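Local coordinates for OTU domain-containing protein wMelOTU (Wolbachia pipientis wMel, PDB 6W9O) that acts as a cysteine deubiquitinase of the OTU family and, as a bacterial effector, probably strips ubiquitin from proteins of the host cell, at residues Asp56-Ser61 / Glu73-Asp78; Glu81-Asn86 / Asp111-Asp116; Pro88-Asn93 / Gly130-Glu135. One frame throughout, in Å; residues are numbered along the deposited sequence.

Contact 1: Asp56-Ser61 / Glu73-Asp78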
loop_
_atom_site.group_PDB
_atom_site.type_symbol
_atom_site.label_atom_id
_atom_site.label_comp_id
_atom_site.label_asym_id
_atom_site.label_seq_id
_atom_site.Cartn_x
_atom_site.Cartn_y
_atom_site.Cartn_z
ATOM N N ASP A 56 0.714 -7.305 -1.475
ATOM C CA ASP A 56 -0.241 -7.939 -2.398
ATOM C C ASP A 56 -1.491 -7.079 -2.569
ATOM O O ASP A 56 -2.063 -7.030 -3.686
ATOM C CB ASP A 56 -0.617 -9.316 -1.868
ATOM C CG ASP A 56 -1.328 -10.169 -2.915
ATOM O OD1 ASP A 56 -0.739 -10.302 -4.018
ATOM O OD2 ASP A 56 -2.393 -10.784 -2.621
ATOM N N SER A 57 -1.961 -6.428 -1.514
ATOM C CA SER A 57 -3.130 -5.543 -1.654
ATOM C C SER A 57 -2.788 -4.340 -2.519
ATOM O O SER A 57 -3.545 -3.984 -3.457
ATOM C CB SER A 57 -3.558 -5.054 -0.263
ATOM O OG SER A 57 -3.999 -6.143 0.527
ATOM N N PHE A 58 -1.621 -3.724 -2.281
ATOM C CA PHE A 58 -1.172 -2.603 -3.112
ATOM C C PHE A 58 -1.029 -3.032 -4.564
ATOM O O PHE A 58 -1.482 -2.326 -5.469
ATOM C CB PHE A 58 0.181 -2.098 -2.563
ATOM C CG PHE A 58 0.683 -0.825 -3.199
ATOM C CD1 PHE A 58 0.533 0.410 -2.539
ATOM C CD2 PHE A 58 1.345 -0.850 -4.441
ATOM C CE1 PHE A 58 0.990 1.588 -3.153
ATOM C CE2 PHE A 58 1.832 0.339 -5.008
ATOM C CZ PHE A 58 1.590 1.552 -4.350
ATOM N N ARG A 59 -0.412 -4.186 -4.806
ATOM C CA ARG A 59 -0.234 -4.691 -6.187
ATOM C C ARG A 59 -1.566 -4.823 -6.903
ATOM O O ARG A 59 -1.654 -4.504 -8.105
ATOM C CB ARG A 59 0.413 -6.105 -6.105
ATOM C CG ARG A 59 0.283 -6.960 -7.375
ATOM C CD ARG A 59 0.818 -8.341 -7.141
ATOM N NE ARG A 59 -0.216 -9.211 -6.589
ATOM C CZ ARG A 59 -1.206 -9.782 -7.284
ATOM N NH1 ARG A 59 -1.380 -9.535 -8.588
ATOM N NH2 ARG A 59 -2.034 -10.619 -6.660
ATOM N N GLN A 60 -2.581 -5.403 -6.229
ATOM C CA GLN A 60 -3.827 -5.667 -6.941
ATOM C C GLN A 60 -4.519 -4.373 -7.294
ATOM O O GLN A 60 -5.088 -4.249 -8.399
ATOM C CB GLN A 60 -4.739 -6.558 -6.106
ATOM C CG GLN A 60 -4.225 -8.024 -6.017
ATOM C CD GLN A 60 -5.188 -8.843 -5.216
ATOM O OE1 GLN A 60 -6.369 -8.935 -5.558
ATOM N NE2 GLN A 60 -4.716 -9.424 -4.097
ATOM N N SER A 61 -4.541 -3.406 -6.377
ATOM C CA SER A 61 -5.226 -2.151 -6.697
ATOM C C SER A 61 -4.439 -1.381 -7.748
ATOM O O SER A 61 -5.030 -0.814 -8.696
ATOM C CB SER A 61 -5.410 -1.353 -5.385
ATOM O OG SER A 61 -5.896 -0.034 -5.678
ATOM N N GLU A 73 6.902 -9.522 -4.529
ATOM C CA GLU A 73 8.354 -9.562 -4.314
ATOM C C GLU A 73 9.030 -8.339 -4.911
ATOM O O GLU A 73 9.967 -7.788 -4.319
ATOM C CB GLU A 73 8.961 -10.857 -4.874
ATOM C CG GLU A 73 10.455 -10.910 -4.714
ATOM C CD GLU A 73 11.061 -12.171 -5.293
ATOM O OE1 GLU A 73 12.192 -12.514 -4.889
ATOM O OE2 GLU A 73 10.412 -12.816 -6.156
ATOM N N LYS A 74 8.605 -7.925 -6.118
ATOM C CA LYS A 74 9.210 -6.748 -6.722
ATOM C C LYS A 74 8.931 -5.505 -5.879
ATOM O O LYS A 74 9.814 -4.659 -5.747
ATOM C CB LYS A 74 8.652 -6.578 -8.144
ATOM C CG LYS A 74 9.106 -5.275 -8.871
ATOM C CD LYS A 74 10.579 -5.152 -9.055
ATOM C CE LYS A 74 10.892 -4.060 -10.108
ATOM N NZ LYS A 74 12.375 -3.933 -10.270
ATOM N N LEU A 75 7.731 -5.402 -5.278
ATOM C CA LEU A 75 7.428 -4.252 -4.426
ATOM C C LEU A 75 8.338 -4.230 -3.192
ATOM O O LEU A 75 8.843 -3.162 -2.815
ATOM C CB LEU A 75 5.957 -4.230 -4.003
ATOM C CG LEU A 75 5.041 -4.051 -5.212
ATOM C CD1 LEU A 75 3.623 -4.259 -4.702
ATOM C CD2 LEU A 75 5.157 -2.630 -5.810
ATOM N N ARG A 76 8.616 -5.404 -2.593
ATOM C CA ARG A 76 9.602 -5.442 -1.499
ATOM C C ARG A 76 10.968 -5.020 -2.011
ATOM O O ARG A 76 11.681 -4.258 -1.352
ATOM C CB ARG A 76 9.683 -6.850 -0.884
ATOM C CG ARG A 76 8.441 -7.236 -0.071
ATOM C CD ARG A 76 8.632 -8.652 0.473
ATOM N NE ARG A 76 7.516 -9.055 1.353
ATOM C CZ ARG A 76 7.422 -8.713 2.645
ATOM N NH1 ARG A 76 8.350 -7.934 3.243
ATOM N NH2 ARG A 76 6.371 -9.153 3.343
ATOM N N ASN A 77 11.354 -5.477 -3.220
ATOM C CA ASN A 77 12.660 -5.079 -3.758
ATOM C C ASN A 77 12.746 -3.567 -4.011
ATOM O O ASN A 77 13.823 -2.977 -3.848
ATOM C CB ASN A 77 12.923 -5.826 -5.054
ATOM C CG ASN A 77 14.356 -5.719 -5.444
ATOM O OD1 ASN A 77 15.244 -6.284 -4.756
ATOM N ND2 ASN A 77 14.626 -5.001 -6.550
ATOM N N ASP A 78 11.632 -2.942 -4.396
ATOM C CA ASP A 78 11.610 -1.481 -4.577
ATOM C C ASP A 78 11.902 -0.784 -3.248
ATOM O O ASP A 78 12.577 0.256 -3.204
ATOM C CB ASP A 78 10.208 -1.022 -5.016
ATOM C CG ASP A 78 9.807 -1.471 -6.458
ATOM O OD1 ASP A 78 10.703 -1.714 -7.309
ATOM O OD2 ASP A 78 8.570 -1.555 -6.661
#
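Arg59 and Leu75 meet near the backbone of the first and at the tip of the second, where Arg59 CB lies 4.0 Å from Leu75 CD1. Beyond that carbon the arginine turns back to its own helix. The chain runs out through CG to CD, bends at chi3 (87°), and brings its side edge to Asp56, three residues earlier. Arg59 NE and NH2 both reach the single atom Asp56 OD1, at 2.8 and 3.0 Å. This salt bridge lies within the guanidinium plane but about 30° out of the carboxylate plane, and both nitrogens approach from the same face. Gln60 CG sits 3.5 Å above one face of the guanidinium, toward its rim. In this OTU domain of the clan CA peptidases, helix 53-66 rests on the central sheet through Ser57, which touches Phe192 and Ile184, while helix 72-84 packs against it through Leu75. The second point of touch is apolar: Leu75 CD1 stands 4.1 Å from Phe58 CD2, approaching the ring obliquely. Phe58 CG points anti to its backbone nitrogen (chi1 -172°), which carries the ring toward helix 126-137, where Leu133 touches both Phe58 and Leu75.

Contact 2: Glu81-Asn86 / Asp111-Asp116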
loop_
_atom_site.group_PDB
_atom_site.type_symbol
_atom_site.label_atom_id
_atom_site.label_comp_id
_atom_site.label_asym_id
_atom_site.label_seq_id
_atom_site.Cartn_x
_atom_site.Cartn_y
_atom_site.Cartn_z
ATOM N N GLU A 81 15.628 -1.241 -2.544
ATOM C CA GLU A 81 16.419 -0.321 -3.354
ATOM C C GLU A 81 16.316 1.105 -2.819
ATOM O O GLU A 81 17.313 1.825 -2.773
ATOM C CB GLU A 81 15.896 -0.386 -4.798
ATOM C CG GLU A 81 16.283 -1.700 -5.456
ATOM C CD GLU A 81 15.947 -1.746 -6.941
ATOM O OE1 GLU A 81 15.110 -0.947 -7.414
ATOM O OE2 GLU A 81 16.521 -2.632 -7.619
ATOM N N PHE A 82 15.113 1.526 -2.424
ATOM C CA PHE A 82 14.978 2.842 -1.818
ATOM C C PHE A 82 15.938 3.014 -0.644
ATOM O O PHE A 82 16.621 4.045 -0.518
ATOM C CB PHE A 82 13.516 3.033 -1.395
ATOM C CG PHE A 82 13.237 4.374 -0.789
ATOM C CD1 PHE A 82 12.683 5.388 -1.552
ATOM C CD2 PHE A 82 13.499 4.599 0.578
ATOM C CE1 PHE A 82 12.405 6.655 -0.993
ATOM C CE2 PHE A 82 13.194 5.822 1.153
ATOM C CZ PHE A 82 12.663 6.875 0.378
ATOM N N ALA A 83 16.015 2.004 0.228
ATOM C CA ALA A 83 16.889 2.087 1.400
ATOM C C ALA A 83 18.367 2.064 1.044
ATOM O O ALA A 83 19.174 2.662 1.764
ATOM C CB ALA A 83 16.588 0.936 2.355
ATOM N N GLN A 84 18.742 1.439 -0.079
ATOM C CA GLN A 84 20.142 1.425 -0.493
ATOM C C GLN A 84 20.585 2.689 -1.222
ATOM O O GLN A 84 21.793 2.907 -1.356
ATOM C CB GLN A 84 20.367 0.270 -1.463
ATOM C CG GLN A 84 20.254 -1.070 -0.768
ATOM C CD GLN A 84 20.266 -2.219 -1.749
ATOM O OE1 GLN A 84 19.719 -2.121 -2.848
ATOM N NE2 GLN A 84 20.881 -3.318 -1.347
ATOM N N LYS A 85 19.673 3.487 -1.768
ATOM C CA LYS A 85 20.044 4.591 -2.672
ATOM C C LYS A 85 19.881 5.955 -1.991
ATOM O O LYS A 85 19.033 6.769 -2.397
ATOM C CB LYS A 85 19.183 4.526 -3.961
ATOM C CG LYS A 85 19.517 3.297 -4.831
ATOM C CD LYS A 85 18.573 3.200 -6.032
ATOM C CE LYS A 85 18.797 1.905 -6.813
ATOM N NZ LYS A 85 17.821 1.871 -7.956
ATOM N N ASN A 86 20.765 6.224 -1.028
ATOM C CA ASN A 86 20.821 7.539 -0.337
ATOM C C ASN A 86 19.408 7.965 0.059
ATOM O O ASN A 86 18.952 9.009 -0.419
ATOM C CB ASN A 86 21.463 8.585 -1.250
ATOM C CG ASN A 86 21.706 9.915 -0.571
ATOM O OD1 ASN A 86 21.649 10.961 -1.215
ATOM N ND2 ASN A 86 21.984 9.888 0.721
ATOM N N ASP A 111 21.056 -1.015 6.878
ATOM C CA ASP A 111 21.497 -2.292 6.330
ATOM C C ASP A 111 20.629 -3.448 6.813
ATOM O O ASP A 111 20.288 -4.330 6.020
ATOM C CB ASP A 111 22.971 -2.531 6.623
ATOM C CG ASP A 111 23.847 -1.574 5.868
ATOM O OD1 ASP A 111 24.850 -1.126 6.450
ATOM O OD2 ASP A 111 23.505 -1.236 4.705
ATOM N N ASN A 112 20.247 -3.456 8.094
ATOM C CA ASN A 112 19.323 -4.484 8.565
ATOM C C ASN A 112 18.016 -4.449 7.786
ATOM O O ASN A 112 17.483 -5.503 7.410
ATOM C CB ASN A 112 19.028 -4.306 10.045
ATOM C CG ASN A 112 20.223 -4.575 10.898
ATOM O OD1 ASN A 112 20.236 -4.229 12.080
ATOM N ND2 ASN A 112 21.236 -5.200 10.316
ATOM N N TYR A 113 17.489 -3.242 7.527
ATOM C CA TYR A 113 16.257 -3.102 6.741
ATOM C C TYR A 113 16.405 -3.727 5.364
ATOM O O TYR A 113 15.484 -4.404 4.891
ATOM C CB TYR A 113 15.914 -1.606 6.583
ATOM C CG TYR A 113 14.644 -1.337 5.780
ATOM C CD1 TYR A 113 14.655 -1.276 4.379
ATOM C CD2 TYR A 113 13.418 -1.170 6.427
ATOM C CE1 TYR A 113 13.484 -1.046 3.661
ATOM C CE2 TYR A 113 12.243 -0.942 5.708
ATOM C CZ TYR A 113 12.291 -0.863 4.321
ATOM O OH TYR A 113 11.119 -0.625 3.592
ATOM N N THR A 114 17.541 -3.490 4.681
ATOM C CA THR A 114 17.658 -3.992 3.309
ATOM C C THR A 114 17.579 -5.520 3.281
ATOM O O THR A 114 17.117 -6.099 2.291
ATOM C CB THR A 114 18.941 -3.479 2.629
ATOM O OG1 THR A 114 20.081 -4.031 3.291
ATOM C CG2 THR A 114 19.041 -1.967 2.735
ATOM N N ALA A 115 18.015 -6.182 4.352
ATOM C CA ALA A 115 17.835 -7.634 4.434
ATOM C C ALA A 115 16.414 -7.994 4.862
ATOM O O ALA A 115 15.771 -8.853 4.248
ATOM C CB ALA A 115 18.846 -8.238 5.399
ATOM N N ASP A 116 15.920 -7.341 5.921
ATOM C CA ASP A 116 14.647 -7.747 6.512
ATOM C C ASP A 116 13.477 -7.519 5.568
ATOM O O ASP A 116 12.506 -8.299 5.594
ATOM C CB ASP A 116 14.403 -6.976 7.804
ATOM C CG ASP A 116 13.357 -7.677 8.716
ATOM O OD1 ASP A 116 13.406 -8.937 8.862
ATOM O OD2 ASP A 116 12.496 -6.967 9.288
HETATM O O HOH W 1 22.565 -2.989 1.212
#
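The C-terminal turns of two helices of the OTU domain, 72-84 and 105-116, pack together where Ala83 faces Tyr113 and Thr114. Small side chains permit a close approach: the CA atoms of Ala83 and Thr114 are 6.4 Å apart. The methyl of Ala83 is shared between two neighbours, with CB 3.6 Å from Tyr113 CD1, reached obliquely to the ring, and 3.8 Å from Thr114 CG2. That same threonine methyl also lies 3.8 Å from Gln84 CG, so it wedges between consecutive residues of the facing helix.

Thr114 divides its two branches between different tasks. With chi1 at 66°, OG1 falls between the backbone nitrogen and the carbonyl carbon and turns back into its own helix, donating a 2.8 Å hydrogen bond to Asp111 O; the C=O...OG1 angle is 125°. CG2 is thereby left to face Ala83 and Gln84. Beside these apolar contacts, one water links the polar groups: Gln84 NE2 donates to it over 3.1 Å, and the water in turn gives a weak 3.4 Å bond to Thr114 OG1.

Tyr113 passes beyond this helix pair. Its OH is hydrogen-bonded to Glu129 of helix 126-137, and its ring also touches Ile132 there. An edge-to-face stack with Phe91 joins it to helix 89-95, against which Ala83 packs as well, so the two helix ends sit beside both 89-95 and 126-137.

Contact 3: Pro88-Asn93 / Gly130-Glu135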
loop_
_atom_site.group_PDB
_atom_site.type_symbol
_atom_site.label_atom_id
_atom_site.label_comp_id
_atom_site.label_asym_id
_atom_site.label_seq_id
_atom_site.Cartn_x
_atom_site.Cartn_y
_atom_site.Cartn_z
ATOM N N PRO A 88 16.231 9.657 1.844
ATOM C CA PRO A 88 16.037 10.910 2.586
ATOM C C PRO A 88 15.715 10.645 4.055
ATOM O O PRO A 88 15.385 9.537 4.477
ATOM C CB PRO A 88 14.838 11.535 1.893
ATOM C CG PRO A 88 14.079 10.383 1.305
ATOM C CD PRO A 88 15.160 9.396 0.867
ATOM N N LYS A 89 15.808 11.729 4.824
ATOM C CA LYS A 89 15.813 11.642 6.284
ATOM C C LYS A 89 14.493 11.140 6.841
ATOM O O LYS A 89 14.490 10.559 7.935
ATOM C CB LYS A 89 16.205 12.998 6.884
ATOM C CG LYS A 89 17.679 13.269 6.715
ATOM C CD LYS A 89 18.024 14.705 7.045
ATOM C CE LYS A 89 19.534 14.960 6.924
ATOM N NZ LYS A 89 19.987 16.282 7.474
ATOM N N TRP A 90 13.372 11.359 6.164
ATOM C CA TRP A 90 12.116 10.825 6.709
ATOM C C TRP A 90 12.245 9.332 6.972
ATOM O O TRP A 90 11.746 8.804 7.982
ATOM C CB TRP A 90 10.907 11.124 5.806
ATOM C CG TRP A 90 10.763 10.263 4.582
ATOM C CD1 TRP A 90 11.116 10.606 3.291
ATOM C CD2 TRP A 90 10.204 8.960 4.516
ATOM N NE1 TRP A 90 10.857 9.570 2.461
ATOM C CE2 TRP A 90 10.292 8.532 3.173
ATOM C CE3 TRP A 90 9.695 8.074 5.477
ATOM C CZ2 TRP A 90 9.823 7.269 2.746
ATOM C CZ3 TRP A 90 9.255 6.819 5.075
ATOM C CH2 TRP A 90 9.297 6.418 3.705
ATOM N N PHE A 91 12.950 8.632 6.093
ATOM C CA PHE A 91 12.979 7.183 6.137
ATOM C C PHE A 91 13.867 6.720 7.257
ATOM O O PHE A 91 13.448 5.877 8.062
ATOM C CB PHE A 91 13.482 6.647 4.773
ATOM C CG PHE A 91 13.735 5.168 4.781
ATOM C CD1 PHE A 91 15.019 4.650 4.920
ATOM C CD2 PHE A 91 12.653 4.329 4.697
ATOM C CE1 PHE A 91 15.213 3.246 4.942
ATOM C CE2 PHE A 91 12.824 2.910 4.703
ATOM C CZ PHE A 91 14.088 2.401 4.835
ATOM N N THR A 92 15.089 7.237 7.325
ATOM C CA THR A 92 15.961 6.843 8.426
ATOM C C THR A 92 15.365 7.267 9.757
ATOM O O THR A 92 15.492 6.535 10.750
ATOM C CB THR A 92 17.367 7.398 8.204
ATOM O OG1 THR A 92 17.332 8.821 7.948
ATOM C CG2 THR A 92 18.005 6.737 7.005
ATOM N N ASN A 93 14.668 8.409 9.790
ATOM C CA ASN A 93 14.014 8.845 11.031
ATOM C C ASN A 93 12.924 7.850 11.441
ATOM O O ASN A 93 12.671 7.639 12.630
ATOM C CB ASN A 93 13.338 10.214 10.848
ATOM C CG ASN A 93 14.326 11.408 10.761
ATOM O OD1 ASN A 93 15.505 11.295 11.059
ATOM N ND2 ASN A 93 13.809 12.556 10.326
ATOM N N GLY A 130 4.488 2.042 2.137
ATOM C CA GLY A 130 3.484 2.703 1.273
ATOM C C GLY A 130 3.998 4.015 0.703
ATOM O O GLY A 130 3.840 4.300 -0.491
ATOM N N ARG A 131 4.685 4.813 1.512
ATOM C CA ARG A 131 5.236 6.080 1.045
ATOM C C ARG A 131 6.302 5.855 -0.033
ATOM O O ARG A 131 6.333 6.571 -1.061
ATOM C CB ARG A 131 5.797 6.852 2.242
ATOM C CG ARG A 131 6.406 8.176 1.824
ATOM C CD ARG A 131 6.670 9.059 3.096
ATOM N NE ARG A 131 7.286 10.313 2.689
ATOM C CZ ARG A 131 7.612 11.281 3.552
ATOM N NH1 ARG A 131 7.356 11.118 4.836
ATOM N NH2 ARG A 131 8.175 12.386 3.111
ATOM N N ILE A 132 7.145 4.834 0.150
ATOM C CA ILE A 132 8.165 4.510 -0.853
ATOM C C ILE A 132 7.502 4.113 -2.170
ATOM O O ILE A 132 7.922 4.555 -3.251
ATOM C CB ILE A 132 9.074 3.364 -0.353
ATOM C CG1 ILE A 132 9.924 3.823 0.833
ATOM C CG2 ILE A 132 9.924 2.818 -1.564
ATOM C CD1 ILE A 132 10.578 2.626 1.603
ATOM N N LEU A 133 6.458 3.273 -2.109
ATOM C CA LEU A 133 5.858 2.801 -3.357
ATOM C C LEU A 133 5.036 3.896 -4.024
ATOM O O LEU A 133 4.915 3.920 -5.265
ATOM C CB LEU A 133 4.996 1.574 -3.073
ATOM C CG LEU A 133 5.781 0.401 -2.467
ATOM C CD1 LEU A 133 4.815 -0.715 -2.083
ATOM C CD2 LEU A 133 6.859 -0.061 -3.493
ATOM N N CYS A 134 4.437 4.810 -3.252
ATOM C CA CYS A 134 3.711 5.925 -3.846
ATOM C C CYS A 134 4.682 6.778 -4.647
ATOM O O CYS A 134 4.374 7.242 -5.770
ATOM C CB CYS A 134 3.107 6.774 -2.711
ATOM S SG CYS A 134 1.573 6.045 -2.121
ATOM N N GLU A 135 5.877 6.997 -4.104
ATOM C CA GLU A 135 6.904 7.768 -4.809
ATOM C C GLU A 135 7.339 7.068 -6.104
ATOM O O GLU A 135 7.461 7.717 -7.163
ATOM C CB GLU A 135 8.099 7.986 -3.864
ATOM C CG GLU A 135 9.427 8.278 -4.574
ATOM C CD GLU A 135 9.560 9.692 -4.948
ATOM O OE1 GLU A 135 10.376 9.999 -5.862
ATOM O OE2 GLU A 135 8.846 10.500 -4.326
#
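Trp90 and Arg131 form a flat stack, the guanidinium plane turned only 3° from the indole and the centres 3.5 Å apart. The helices that carry them, 89-95 and 126-137, belong to the helical part of the OTU domain and run nearly antiparallel, with the segment axes at 159° and 11.9 Å from each other at closest approach. That is wide for neighbouring helices, and the large side chains fill the interval.

The arginine lies over the indole along much of its length. Its CZ is 3.5 Å above the centroid of the five-membered ring, the geometry of a cation-pi contact, while its CD stands 3.5 Å above the centroid of the six-membered ring as a CH-pi contact. An extended chain from CG to NE makes this double match possible. Ile132, the next residue, divides its chain between two aromatics: CD1 approaches Phe91 CE2 obliquely at 3.8 Å, and CG1 lies at the indole edge, 3.9 Å from Trp90 CH2.

The first torsion of Trp90, chi1 77°, places CG between the backbone nitrogen and the carbonyl carbon and turns the indole so that one face lies over Phe91 CB while the other meets Arg131. The ring is thus held between the next residue of its own helix and the arginine of the other. A crystal neighbour also touches this tryptophan. Further out, Phe91 stacks edge-to-face with Phe82 of helix 72-84. The guanidinium has an anchor of its own in the turn between strands 155-161 and 164-167, which helps to fix it above the ring: Arg131 NE is hydrogen-bonded to Asn162 O.

From the N terminus, contact 1 comes first, closing a loop of 11 residues between its segments, made of the end of helix 53-66, the short connection 67-71 and the start of helix 72-84. It is complete before the others begin. Contact 2 then starts near the end of helix 72-84 and closes at helix 105-116, spanning helix 89-95. Contact 3 opens on that spanned helix and closes on 126-137, so contacts 2 and 3 cross, and the unmodelled residues 97-103 lie within both. Leu133 CB lies 3.6 Å from Phe58 CZ of contact 1, and Ile132 CG2 lies 3.6 Å from Phe82 CB of contact 2. The three contacts tie helix 53-66, on the sheet, to helices 72-84, 89-95, 105-116 and 126-137.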